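Local coordinates for protein Atp-dependent DNA ligase (Psychromonas sp., PDB 4D05) that probably seals nicks in duplex DNA at the expense of ATP, working through an enzyme-adenylate intermediate, at residues A[67-70]-A[71-74]; A[109-112]-A[113-116]; A[193-196]-A[197-200]. All blocks are in the same frame, centred on the assembly; numbering follows the deposited sequence. Where two conformers were deposited one is given.

Contact 1. Residues A[67-70]-A[71-74]. With SO4 (sulfate ion), chain C.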
# COMPACT_ATOMS: atom_id res chain seq x y z
N TRP A 67 6.92 -3.15 -11.84
CA TRP A 67 7.32 -4.06 -10.77
C TRP A 67 8.12 -5.22 -11.34
O TRP A 67 7.88 -5.68 -12.46
CB TRP A 67 6.05 -4.56 -10.12
CG TRP A 67 6.12 -5.50 -8.94
CD1 TRP A 67 6.27 -5.17 -7.61
CD2 TRP A 67 5.91 -6.93 -8.98
NE1 TRP A 67 6.16 -6.33 -6.82
CE2 TRP A 67 5.92 -7.39 -7.65
CE3 TRP A 67 5.68 -7.83 -10.00
CZ2 TRP A 67 5.75 -8.75 -7.33
CZ3 TRP A 67 5.50 -9.17 -9.68
CH2 TRP A 67 5.53 -9.60 -8.36
N ILE A 68 9.10 -5.66 -10.56
CA ILE A 68 9.94 -6.78 -10.96
C ILE A 68 9.58 -8.04 -10.21
O ILE A 68 9.33 -9.09 -10.82
CB ILE A 68 11.41 -6.44 -10.74
CG1 ILE A 68 11.82 -5.29 -11.67
CG2 ILE A 68 12.32 -7.65 -11.00
CD1 ILE A 68 13.16 -4.67 -11.36
N ALA A 69 9.59 -7.93 -8.89
CA ALA A 69 9.28 -9.08 -8.01
C ALA A 69 9.06 -8.55 -6.61
O ALA A 69 9.35 -7.40 -6.33
CB ALA A 69 10.46 -10.03 -8.02
N ARG A 70 8.59 -9.40 -5.69
CA ARG A 70 8.52 -8.99 -4.33
C ARG A 70 9.94 -8.62 -3.87
O ARG A 70 10.93 -9.21 -4.30
CB ARG A 70 8.01 -10.15 -3.47
CG ARG A 70 6.59 -10.53 -3.75
CD ARG A 70 6.15 -11.78 -2.97
NE ARG A 70 4.72 -12.02 -3.07
CZ ARG A 70 4.13 -13.12 -2.61
NH1 ARG A 70 4.85 -14.07 -2.01
NH2 ARG A 70 2.83 -13.30 -2.77
N GLN A 71 9.99 -7.63 -3.00
CA GLN A 71 11.23 -7.16 -2.37
C GLN A 71 12.26 -6.72 -3.38
O GLN A 71 13.45 -6.97 -3.19
CB GLN A 71 11.82 -8.24 -1.44
CG GLN A 71 10.93 -8.65 -0.30
CD GLN A 71 10.61 -7.52 0.65
OE1 GLN A 71 11.50 -6.82 1.11
NE2 GLN A 71 9.33 -7.35 0.95
N GLN A 72 11.79 -6.09 -4.46
CA GLN A 72 12.70 -5.44 -5.43
C GLN A 72 12.27 -4.02 -5.72
O GLN A 72 12.39 -3.52 -6.86
CB GLN A 72 12.78 -6.23 -6.72
CG GLN A 72 13.49 -7.56 -6.56
CD GLN A 72 14.94 -7.38 -6.35
OE1 GLN A 72 15.52 -7.86 -5.37
NE2 GLN A 72 15.57 -6.68 -7.26
N PHE A 73 11.77 -3.36 -4.69
CA PHE A 73 11.33 -1.99 -4.88
C PHE A 73 12.47 -1.04 -5.27
O PHE A 73 12.33 -0.26 -6.22
CB PHE A 73 10.60 -1.42 -3.66
CG PHE A 73 10.32 0.02 -3.81
CD1 PHE A 73 9.28 0.46 -4.60
CD2 PHE A 73 11.18 0.96 -3.26
CE1 PHE A 73 9.05 1.82 -4.80
CE2 PHE A 73 10.96 2.30 -3.46
CZ PHE A 73 9.90 2.74 -4.23
N GLU A 74 13.55 -1.00 -4.49
CA GLU A 74 14.60 -0.04 -4.82
C GLU A 74 15.14 -0.29 -6.23
O GLU A 74 15.52 0.65 -6.92
CB GLU A 74 15.72 -0.01 -3.78
CG GLU A 74 15.26 0.48 -2.42
CD GLU A 74 14.69 1.91 -2.37
OE1 GLU A 74 15.01 2.75 -3.23
OE2 GLU A 74 13.94 2.22 -1.42
S SO4 C . 13.08 -3.44 -1.23
O1 SO4 C . 13.85 -4.49 -0.50
O2 SO4 C . 11.87 -4.05 -1.85
O3 SO4 C . 12.69 -2.45 -0.21
O4 SO4 C . 13.99 -2.77 -2.17
O HOH W 1 9.98 -4.60 -8.08
O HOH W 2 9.08 -4.76 -5.40

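Contact 2. Residues A[109-112]-A[113-116]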
# COMPACT_ATOMS: atom_id res chain seq x y z
N GLN A 109 -16.39 -5.89 -15.30
CA GLN A 109 -16.16 -5.88 -16.75
C GLN A 109 -14.80 -5.35 -17.13
O GLN A 109 -14.24 -5.74 -18.15
CB GLN A 109 -17.25 -5.08 -17.46
CG GLN A 109 -18.57 -5.85 -17.59
CD GLN A 109 -19.61 -5.14 -18.46
OE1 GLN A 109 -19.29 -4.24 -19.23
NE2 GLN A 109 -20.85 -5.58 -18.36
N ARG A 110 -14.25 -4.45 -16.32
CA ARG A 110 -12.91 -3.98 -16.60
C ARG A 110 -11.91 -5.12 -16.44
O ARG A 110 -11.00 -5.23 -17.22
CB ARG A 110 -12.56 -2.78 -15.72
CG ARG A 110 -13.52 -1.63 -15.97
CD ARG A 110 -13.28 -0.28 -15.45
NE ARG A 110 -12.78 -0.12 -14.11
CZ ARG A 110 -13.45 0.30 -13.04
NH1 ARG A 110 -14.77 0.46 -13.02
NH2 ARG A 110 -12.78 0.48 -11.92
N ILE A 111 -12.06 -5.97 -15.43
CA ILE A 111 -11.18 -7.12 -15.29
C ILE A 111 -11.26 -8.01 -16.53
O ILE A 111 -10.26 -8.48 -17.06
CB ILE A 111 -11.56 -7.95 -14.07
CG1 ILE A 111 -11.27 -7.18 -12.77
CG2 ILE A 111 -10.81 -9.26 -14.07
CD1 ILE A 111 -11.83 -7.88 -11.54
N ASN A 112 -12.47 -8.26 -17.00
CA ASN A 112 -12.61 -9.11 -18.17
C ASN A 112 -11.89 -8.52 -19.38
O ASN A 112 -11.21 -9.23 -20.13
CB ASN A 112 -14.08 -9.36 -18.46
CG ASN A 112 -14.28 -10.50 -19.39
OD1 ASN A 112 -14.25 -10.29 -20.61
ND2 ASN A 112 -14.45 -11.75 -18.84
N LYS A 113 -12.02 -7.21 -19.56
CA LYS A 113 -11.32 -6.56 -20.66
C LYS A 113 -9.80 -6.64 -20.48
O LYS A 113 -9.08 -6.91 -21.43
CB LYS A 113 -11.77 -5.12 -20.84
CG LYS A 113 -11.16 -4.47 -22.06
CD LYS A 113 -11.78 -3.14 -22.36
CE LYS A 113 -11.18 -2.55 -23.59
NZ LYS A 113 -11.88 -1.30 -24.00
N MSE A 114 -9.32 -6.38 -19.27
CA MSE A 114 -7.89 -6.43 -19.03
C MSE A 114 -7.30 -7.81 -19.34
O MSE A 114 -6.21 -7.90 -19.91
CB MSE A 114 -7.58 -6.06 -17.56
CG MSE A 114 -7.75 -4.61 -17.28
SE MSE A 114 -7.00 -4.09 -15.51
CE MSE A 114 -8.39 -4.85 -14.44
N GLN A 115 -8.02 -8.87 -18.98
CA GLN A 115 -7.55 -10.24 -19.26
C GLN A 115 -7.34 -10.40 -20.76
O GLN A 115 -6.33 -10.93 -21.18
CB GLN A 115 -8.54 -11.32 -18.78
CG GLN A 115 -8.71 -11.37 -17.26
CD GLN A 115 -9.80 -12.35 -16.76
OE1 GLN A 115 -10.99 -12.22 -17.09
NE2 GLN A 115 -9.40 -13.28 -15.88
N THR A 116 -8.30 -9.95 -21.55
CA THR A 116 -8.19 -9.99 -23.01
C THR A 116 -7.05 -9.14 -23.54
O THR A 116 -6.29 -9.59 -24.38
CB THR A 116 -9.52 -9.59 -23.67
OG1 THR A 116 -10.52 -10.55 -23.34
CG2 THR A 116 -9.37 -9.61 -25.17
O HOH W 3 -14.01 -12.01 -15.97
O HOH W 4 -11.59 -11.92 -20.97

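Contact 3. Residues A[193-196]-A[197-200]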
# COMPACT_ATOMS: atom_id res chain seq x y z
N GLY A 193 4.26 -4.58 39.36
CA GLY A 193 4.56 -5.99 39.26
C GLY A 193 5.96 -6.23 38.69
O GLY A 193 6.95 -5.72 39.22
N LYS A 194 6.03 -6.98 37.59
CA LYS A 194 7.32 -7.23 36.97
C LYS A 194 7.95 -5.91 36.47
O LYS A 194 9.15 -5.85 36.25
CB LYS A 194 7.22 -8.24 35.84
CG LYS A 194 6.35 -7.83 34.69
CD LYS A 194 6.28 -8.98 33.66
CE LYS A 194 5.29 -8.74 32.54
NZ LYS A 194 5.06 -9.97 31.70
N TYR A 195 7.13 -4.88 36.27
CA TYR A 195 7.64 -3.58 35.82
C TYR A 195 7.73 -2.51 36.92
O TYR A 195 7.89 -1.29 36.64
CB TYR A 195 6.84 -3.05 34.62
CG TYR A 195 6.86 -4.00 33.41
CD1 TYR A 195 8.02 -4.66 33.02
CD2 TYR A 195 5.70 -4.26 32.69
CE1 TYR A 195 8.02 -5.53 31.93
CE2 TYR A 195 5.69 -5.13 31.60
CZ TYR A 195 6.86 -5.76 31.24
OH TYR A 195 6.86 -6.63 30.15
N GLU A 196 7.63 -2.94 38.19
CA GLU A 196 7.83 -2.02 39.27
C GLU A 196 9.24 -1.45 39.16
O GLU A 196 10.23 -2.18 38.97
CB GLU A 196 7.62 -2.71 40.62
CG GLU A 196 7.53 -1.73 41.80
CD GLU A 196 7.27 -2.39 43.15
OE1 GLU A 196 6.39 -3.29 43.23
OE2 GLU A 196 7.95 -1.97 44.12
N GLY A 197 9.34 -0.14 39.26
CA GLY A 197 10.63 0.51 39.16
C GLY A 197 11.13 0.71 37.75
O GLY A 197 12.27 1.15 37.56
N LEU A 198 10.30 0.32 36.79
CA LEU A 198 10.60 0.40 35.36
C LEU A 198 9.46 1.10 34.64
O LEU A 198 8.52 1.57 35.26
CB LEU A 198 10.77 -1.01 34.80
CG LEU A 198 11.84 -1.87 35.46
CD1 LEU A 198 11.71 -3.34 34.98
CD2 LEU A 198 13.24 -1.33 35.15
N LEU A 199 9.53 1.15 33.32
CA LEU A 199 8.51 1.80 32.54
C LEU A 199 7.34 0.86 32.37
O LEU A 199 7.51 -0.24 31.87
CB LEU A 199 9.07 2.12 31.16
CG LEU A 199 8.14 2.90 30.24
CD1 LEU A 199 8.00 4.35 30.64
CD2 LEU A 199 8.68 2.80 28.81
N GLY A 200 6.15 1.29 32.73
CA GLY A 200 4.95 0.52 32.44
C GLY A 200 4.40 0.85 31.06
O GLY A 200 4.04 -0.03 30.28

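Contact 1. Residues A[67-70]-A[71-74]
The carbonyl oxygen of Ala69 gathers several donors. Water 2 lies 2.8 Å from Ala69 O, placed to donate a hydrogen bond to it, and Gln72 N reaches Ala69 O at 3.3 Å in a weak, strongly bent bond (129°). That weak bond spans a type II beta turn from Ala69 to Gln72, which carries the chain from strand 62-67 into helix 73-80 of the ATP-dependent DNA ligase domain, which holds the AMP. Water 2 also accepts from Gln72 N, bridging the two ends of the turn where the direct bond is poor. Water 1 accepts a hydrogen bond from Ile68 N at 2.8 Å and lies near Gln72 O, to which its bond is weak.

Side chains meet only lightly across the turn: Ala69 CB touches Gln72 CG at 4.2 Å, and Ile68 CB lies 4.3 Å from Gln72 CB. Ile68 also packs on Thr75 and Val76 of the helix. Arg70 runs extended from CG to NE, away from the turn, to a salt bridge with Glu25 of the AMP pocket, while its NH1 donates to Gly150 O, so two partners hold the guanidinium group. Gln71 sits at positive phi (58°); in the conformer given, Gln71 NE2 bonds to Lys151 O.

Gln72 holds the N-cap position, and a sulfate, probably from the crystallisation liquor, occupies the N-terminal end of the helix. Phe73 N binds its O2 at 2.9 Å, and Glu74 N meets its O4 almost in line, at 175°.

Contact 2. Residues A[109-112]-A[113-116]
With chi1 of -165°, Asn112 sets its CG opposite its own backbone N, whereas Gln115, at chi1 -66°, lays CG beside the backbone N and then runs on extended; the two amide groups thereby come to neighbouring places one turn apart. The side chains cross at about a right angle and their amide planes lie 74° apart, and Asn112 ND2 stops 3.9 Å from Gln115 OE1. Water 3 fills the role of the direct bond, accepting from Asn112 ND2 at 2.9 Å and donating to Gln115 OE1. Gln115 OE1 also lies 3.7 Å from Asn112 CA.

A second water works further along the same exposed flank: water 4 donates to Asn112 O and lies 2.9 Å from Thr116 OG1. Asn112 O also accepts from Thr116 N, but weakly, so this carbonyl is shared between the helix and solvent.

These residues belong to helix 107-121, the helical arm of the beta-alpha-beta unit formed with strands 94-99 and 126-128. Regular i to i+4 bonds run through it; the one from Met114 N to Arg110 O measures 2.9 Å, and Gln115 N approaches Ile111 O nearly along the C=O axis.

Toward the protein interior the chemistry turns apolar. Met114, present as selenomethionine, has a chain that bends at the selenium end, folding its methyl CE back to 3.7 Å from Ile111 CA and 4.1 Å from Ile111 CG1. Its side chain also packs on Met128 and Leu100. Buried Arg110 reaches out of the helix to a salt bridge between its NE and Asp99 OD1, and its NH1 serves the carbonyl oxygens of Val105 and Ala162.

Contact 3. Residues A[193-196]-A[197-200]
Tyr195 to Leu198 form a type II beta turn, closed by the bond from Leu198 N to Tyr195 O at 2.9 Å, with the donor lying 49° out of the carbonyl plane. Gly197 takes the third position at positive phi (81°), where a CB would collide with Glu196 O. Glu196 N also binds Gly193 O at 3.0 Å, closing a turn that shares Tyr195 and Glu196 with this one.

Leu198 aims its side chain back over the turn it ends. Its CB rests 3.4 Å from Tyr195 O, and its branch CD1 comes to the edge of the Tyr195 ring, near the ring plane, at 4.4 Å from Tyr195 CD1. The same methyl, CD1 of Leu198, lies 3.8 Å from Lys194 O. On one face of the tyrosine ring sits the aliphatic chain of Lys194: its CG stands 3.8 Å above the centre of the Tyr195 ring. Lys194 gets there with chi1 at 62° and is extended beyond CG, running alongside the ring, so the phenol is flanked by one apolar chain over a face and another at its edge. Tyr195 also makes a cation-pi contact with Arg223.

The turn lies at the surface of the OB-like domain in the connection of a beta hairpin, joining strand 179-190 to strand 199-206. Leu198 and Gly200 bond through their backbones to Gly191 and Leu189, respectively, while Arg223 of helix 220-224 gives NH1 to the carbonyl oxygens of Leu199 and Gly200, and Leu199 packs on Phe218 and Pro226.

In the fold
Contacts 1 and 2 share the ATP-dependent DNA ligase domain, their centres about 25 Å apart, whereas contact 3 stands in the OB-like domain, its centre about 43 Å from that of contact 1 and 58 Å from that of contact 2. Contacts 1 and 3 are both surface type II turns leading into a regular element, a helix in one and a strand in the other; water and sulfate supplement the first, while aliphatic packing around a tyrosine marks the other. Contact 2 lies within a single helix and is partly buried, pairing a wet amide flank with an apolar inner side. Residues 67-74 adjoin the AMP pocket through Glu25.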